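Local coordinates for putative lipoprotein (Pseudomonas protegens, PDB 4KT3), which serves as the immunity protein that pairs with a type VI secretion peptidoglycan glycoside hydrolase effector, binding it and presumably blocking its activity, at the interface of chains B and A. Coordinates in Å, arbitrary orientation; residue numbers count along the deposited sequence, not the author numbering. Chains: chain A, Putative lipoprotein; chain B, Uncharacterized protein.

Two patches of the effector-immunity interface are described, the centres of their C-alpha atoms about 18 Å apart. They share no residue, but strand 78-86 of the immunity protein ties them together: contact 1 uses the loop between strands 62-69 and 78-86, whereas contact 2 uses strand 78-86, A:Glu94 at the end of strand 92-94, and the loop residues A:Asn96 and A:Ser97. On the effector, contact 1 draws on loop residues, some beside strands 96-98 and 108-110, and contact 2 mainly on helix 160-174, with B:Gln68 of helix 59-70 at its margin. The immunity protein grips its partner at two separated places, which should fix their relative orientation.

Contact 1: the interface of chains B and A. Residues chain B 88, 100, 106; chain A 70-72, 76-77.
The side-chain amide oxygen OD1 of A:Asn70 accepts hydrogen bonds from both proteins. Across the interface the imidazole NE2 of B:His88 donates to A:Asn70 OD1 over 2.9 Å; the oxygen lies close to the ring plane, but the donor is tilted 29° from the carbonyl plane. Within chain A, the hydroxyl OG1 of A:Thr77 reaches the same A:Asn70 OD1 at 2.7 Å, in the carbonyl plane and on a lone pair. Threonine therefore helps fix the amide rotation and present its oxygen to the histidine. A chi1 of -69°, with CG anti to the carbonyl carbon, carries the B:His88 ring towards chain A. There the backbone N of A:Ala76, whose methyl is turned away from the ring, lies over one face, and CG2 of the poorly ordered B:Ile106 is modelled over the other. At the ring edge, in plane, B:His88 CE1 points to the backbone O of A:Asp71, 3.3 Å away. The second ring nitrogen, B:His88 ND1, meets water 1 at 2.8 Å, which also contacts the backbone O of A:Pro72, so a flat group with two polar nitrogens suits this slot. The CD1 end of B:Ile106 is modelled against N and CA of A:Pro72, a loose apolar contact. The immunity residues lie in the loop joining strands 62-69 and 78-86, and the effector residues also come from loops.

Contact 2: the interface of chains B and A. Residues chain B 68, 163, 167; chain A 80-82, 94, 96-97.
B:Tyr163 reaches from the effector to the immunity protein and uses its phenol OH twice. B:Tyr163 OH donates to the carboxylate OE2 of A:Glu94 at 2.6 Å, on the syn side and somewhat out of the carboxylate plane. B:Tyr163 OH also accepts from the amide ND2 of A:Asn96 at 3.1 Å. That bond is nearly straight, 166° at the hydrogen, and lies in the amide plane. Tyrosine suits this place because one hydroxyl can both give and take. Ring and carboxylate planes stand 71° apart, and A:Glu94 CD lies at the ring edge. With CG anti to the backbone N of B:Tyr163 (chi1 -180°), the ring extends from helix 160-174 towards chain A. Beside it, the aliphatic tip CD1 of B:Ile167 packs on CG of A:Asn96 at 3.8 Å, covering the amide with a nonpolar branch, while OE1 of B:Gln68 lies at the tyrosine ring edge. In the second shell, the carboxylate of A:Glu94 is held at both oxygens. The backbone N of A:Leu82 donates to A:Glu94 OE2 at 2.9 Å from the anti side. A:Glu94 OE1 takes the backbone N of A:Ser97 at 2.7 Å, nearly along the C-O axis. The backbone N of A:Asn96 and the hydroxyl OG of A:Ser97 meet A:Glu94 OE1 from opposite faces of the carboxylate, both well out of its plane. These donors probably stabilise a negative charge and hold the acceptor ready for the phenol. The site thus links effector helix 160-174 to a polar corner of the immunity protein that is probably preorganised, contributing to recognition of the hydrolase.

Contact 1: the interface of chains B and A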
loop_
_atom_site.group_PDB
_atom_site.type_symbol
_atom_site.label_atom_id
_atom_site.label_comp_id
_atom_site.label_asym_id
_atom_site.label_seq_id
_atom_site.Cartn_x
_atom_site.Cartn_y
_atom_site.Cartn_z
ATOM N N HIS B 88 7.213 -13.204 -6.043
ATOM C CA HIS B 88 8.567 -13.686 -5.897
ATOM C C HIS B 88 8.997 -14.410 -7.174
ATOM O O HIS B 88 8.197 -15.092 -7.831
ATOM C CB HIS B 88 8.666 -14.648 -4.704
ATOM C CG HIS B 88 8.504 -13.987 -3.370
ATOM N ND1 HIS B 88 8.446 -14.697 -2.189
ATOM C CD2 HIS B 88 8.383 -12.683 -3.031
ATOM C CE1 HIS B 88 8.308 -13.855 -1.178
ATOM N NE2 HIS B 88 8.256 -12.628 -1.664
ATOM N N PRO B 100 14.590 -7.002 -4.250
ATOM C CA PRO B 100 14.040 -5.703 -3.844
ATOM C C PRO B 100 14.839 -5.090 -2.701
ATOM O O PRO B 100 15.535 -5.840 -2.017
ATOM C CB PRO B 100 12.628 -6.056 -3.380
ATOM C CG PRO B 100 12.754 -7.441 -2.832
ATOM C CD PRO B 100 13.895 -8.120 -3.583
ATOM N N ILE B 106 15.616 -12.813 -1.286
ATOM C CA ILE B 106 14.519 -13.126 -2.208
ATOM C C ILE B 106 14.464 -12.192 -3.407
ATOM O O ILE B 106 14.522 -10.978 -3.267
ATOM C CB ILE B 106 13.157 -13.032 -1.500
ATOM C CG1 ILE B 106 13.114 -14.004 -0.323
ATOM C CG2 ILE B 106 12.029 -13.336 -2.475
ATOM C CD1 ILE B 106 11.770 -14.122 0.342
ATOM N N ASN A 70 8.751 -9.939 3.385
ATOM C CA ASN A 70 9.022 -11.053 2.467
ATOM C C ASN A 70 9.432 -12.299 3.243
ATOM O O ASN A 70 10.438 -12.307 3.975
ATOM C CB ASN A 70 10.103 -10.698 1.439
ATOM C CG ASN A 70 9.608 -9.755 0.360
ATOM O OD1 ASN A 70 8.715 -10.096 -0.426
ATOM N ND2 ASN A 70 10.191 -8.560 0.308
ATOM N N ASP A 71 8.650 -13.355 3.061
ATOM C CA ASP A 71 8.858 -14.646 3.699
ATOM C C ASP A 71 9.168 -15.636 2.580
ATOM O O ASP A 71 8.442 -15.691 1.593
ATOM C CB ASP A 71 7.565 -15.044 4.409
ATOM C CG ASP A 71 7.699 -16.302 5.240
ATOM O OD1 ASP A 71 8.573 -17.151 4.946
ATOM O OD2 ASP A 71 6.900 -16.443 6.192
ATOM N N PRO A 72 10.255 -16.413 2.705
ATOM C CA PRO A 72 10.573 -17.365 1.634
ATOM C C PRO A 72 9.549 -18.478 1.488
ATOM O O PRO A 72 9.476 -19.093 0.427
ATOM C CB PRO A 72 11.925 -17.948 2.066
ATOM C CG PRO A 72 11.981 -17.741 3.541
ATOM C CD PRO A 72 11.278 -16.427 3.767
ATOM N N ALA A 76 4.854 -14.253 -2.601
ATOM C CA ALA A 76 4.737 -12.831 -2.926
ATOM C C ALA A 76 4.948 -12.012 -1.667
ATOM O O ALA A 76 4.856 -12.529 -0.553
ATOM C CB ALA A 76 3.351 -12.533 -3.513
ATOM N N THR A 77 5.244 -10.730 -1.839
ATOM C CA THR A 77 5.385 -9.844 -0.701
ATOM C C THR A 77 4.047 -9.707 0.014
ATOM O O THR A 77 2.988 -9.686 -0.610
ATOM C CB THR A 77 5.914 -8.465 -1.128
ATOM O OG1 THR A 77 7.061 -8.635 -1.972
ATOM C CG2 THR A 77 6.275 -7.603 0.076
HETATM O O HOH W 1 9.636 -17.175 -1.983
#

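Contact 2: the interface of chains B and A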
loop_
_atom_site.group_PDB
_atom_site.type_symbol
_atom_site.label_atom_id
_atom_site.label_comp_id
_atom_site.label_asym_id
_atom_site.label_seq_id
_atom_site.Cartn_x
_atom_site.Cartn_y
_atom_site.Cartn_z
ATOM N N GLN B 68 -3.366 -3.625 -3.184
ATOM C CA GLN B 68 -2.635 -3.974 -1.971
ATOM C C GLN B 68 -1.139 -4.183 -2.241
ATOM O O GLN B 68 -0.286 -3.680 -1.516
ATOM C CB GLN B 68 -3.250 -5.259 -1.400
ATOM C CG GLN B 68 -2.375 -6.086 -0.460
ATOM C CD GLN B 68 -2.161 -5.448 0.902
ATOM O OE1 GLN B 68 -2.271 -4.231 1.068
ATOM N NE2 GLN B 68 -1.828 -6.279 1.892
ATOM N N TYR B 163 -8.294 -6.853 6.469
ATOM C CA TYR B 163 -7.584 -5.733 5.872
ATOM C C TYR B 163 -7.676 -5.796 4.337
ATOM O O TYR B 163 -8.002 -4.804 3.685
ATOM C CB TYR B 163 -6.123 -5.706 6.357
ATOM C CG TYR B 163 -5.298 -4.563 5.789
ATOM C CD1 TYR B 163 -4.563 -4.723 4.624
ATOM C CD2 TYR B 163 -5.260 -3.330 6.417
ATOM C CE1 TYR B 163 -3.820 -3.672 4.090
ATOM C CE2 TYR B 163 -4.515 -2.280 5.901
ATOM C CZ TYR B 163 -3.795 -2.460 4.741
ATOM O OH TYR B 163 -3.053 -1.432 4.217
ATOM N N ILE B 167 -9.859 -3.464 1.385
ATOM C CA ILE B 167 -9.297 -2.897 0.152
ATOM C C ILE B 167 -10.142 -3.301 -1.053
ATOM O O ILE B 167 -10.414 -2.477 -1.933
ATOM C CB ILE B 167 -7.838 -3.335 -0.058
ATOM C CG1 ILE B 167 -6.950 -2.641 0.978
ATOM C CG2 ILE B 167 -7.363 -2.989 -1.459
ATOM C CD1 ILE B 167 -5.514 -3.129 0.978
ATOM N N TRP A 80 1.499 -4.816 5.130
ATOM C CA TRP A 80 0.820 -4.628 6.400
ATOM C C TRP A 80 0.234 -3.225 6.536
ATOM O O TRP A 80 -0.632 -2.985 7.375
ATOM C CB TRP A 80 1.809 -4.868 7.545
ATOM C CG TRP A 80 2.269 -6.299 7.675
ATOM C CD1 TRP A 80 1.677 -7.410 7.147
ATOM C CD2 TRP A 80 3.417 -6.757 8.394
ATOM N NE1 TRP A 80 2.394 -8.537 7.498
ATOM C CE2 TRP A 80 3.468 -8.160 8.259
ATOM C CE3 TRP A 80 4.412 -6.114 9.131
ATOM C CZ2 TRP A 80 4.473 -8.934 8.841
ATOM C CZ3 TRP A 80 5.410 -6.885 9.712
ATOM C CH2 TRP A 80 5.433 -8.278 9.561
ATOM N N GLY A 81 0.723 -2.289 5.735
ATOM C CA GLY A 81 0.202 -0.938 5.792
ATOM C C GLY A 81 0.667 -0.043 4.660
ATOM O O GLY A 81 1.749 -0.230 4.102
ATOM N N LEU A 82 -0.164 0.946 4.347
ATOM C CA LEU A 82 0.174 2.027 3.437
ATOM C C LEU A 82 -0.132 3.298 4.209
ATOM O O LEU A 82 -1.268 3.515 4.619
ATOM C CB LEU A 82 -0.668 1.968 2.156
ATOM C CG LEU A 82 -0.481 3.136 1.173
ATOM C CD1 LEU A 82 0.967 3.281 0.724
ATOM C CD2 LEU A 82 -1.388 2.978 -0.061
ATOM N N GLU A 94 -3.031 5.650 8.134
ATOM C CA GLU A 94 -3.036 4.430 7.337
ATOM C C GLU A 94 -4.207 4.602 6.376
ATOM O O GLU A 94 -5.356 4.706 6.811
ATOM C CB GLU A 94 -3.227 3.203 8.224
ATOM C CG GLU A 94 -2.568 1.938 7.682
ATOM C CD GLU A 94 -3.295 1.353 6.485
ATOM O OE1 GLU A 94 -4.496 1.631 6.324
ATOM O OE2 GLU A 94 -2.666 0.617 5.691
ATOM N N ASN A 96 -5.536 2.818 3.785
ATOM C CA ASN A 96 -6.448 1.762 3.369
ATOM C C ASN A 96 -7.530 1.523 4.427
ATOM O O ASN A 96 -8.715 1.496 4.111
ATOM C CB ASN A 96 -5.674 0.483 3.055
ATOM C CG ASN A 96 -5.006 0.546 1.711
ATOM O OD1 ASN A 96 -5.540 1.154 0.779
ATOM N ND2 ASN A 96 -3.839 -0.063 1.594
ATOM N N SER A 97 -7.111 1.381 5.682
ATOM C CA SER A 97 -8.042 1.276 6.802
ATOM C C SER A 97 -8.604 2.632 7.211
ATOM O O SER A 97 -9.578 2.707 7.956
ATOM C CB SER A 97 -7.347 0.631 7.999
ATOM O OG SER A 97 -6.310 1.466 8.491
#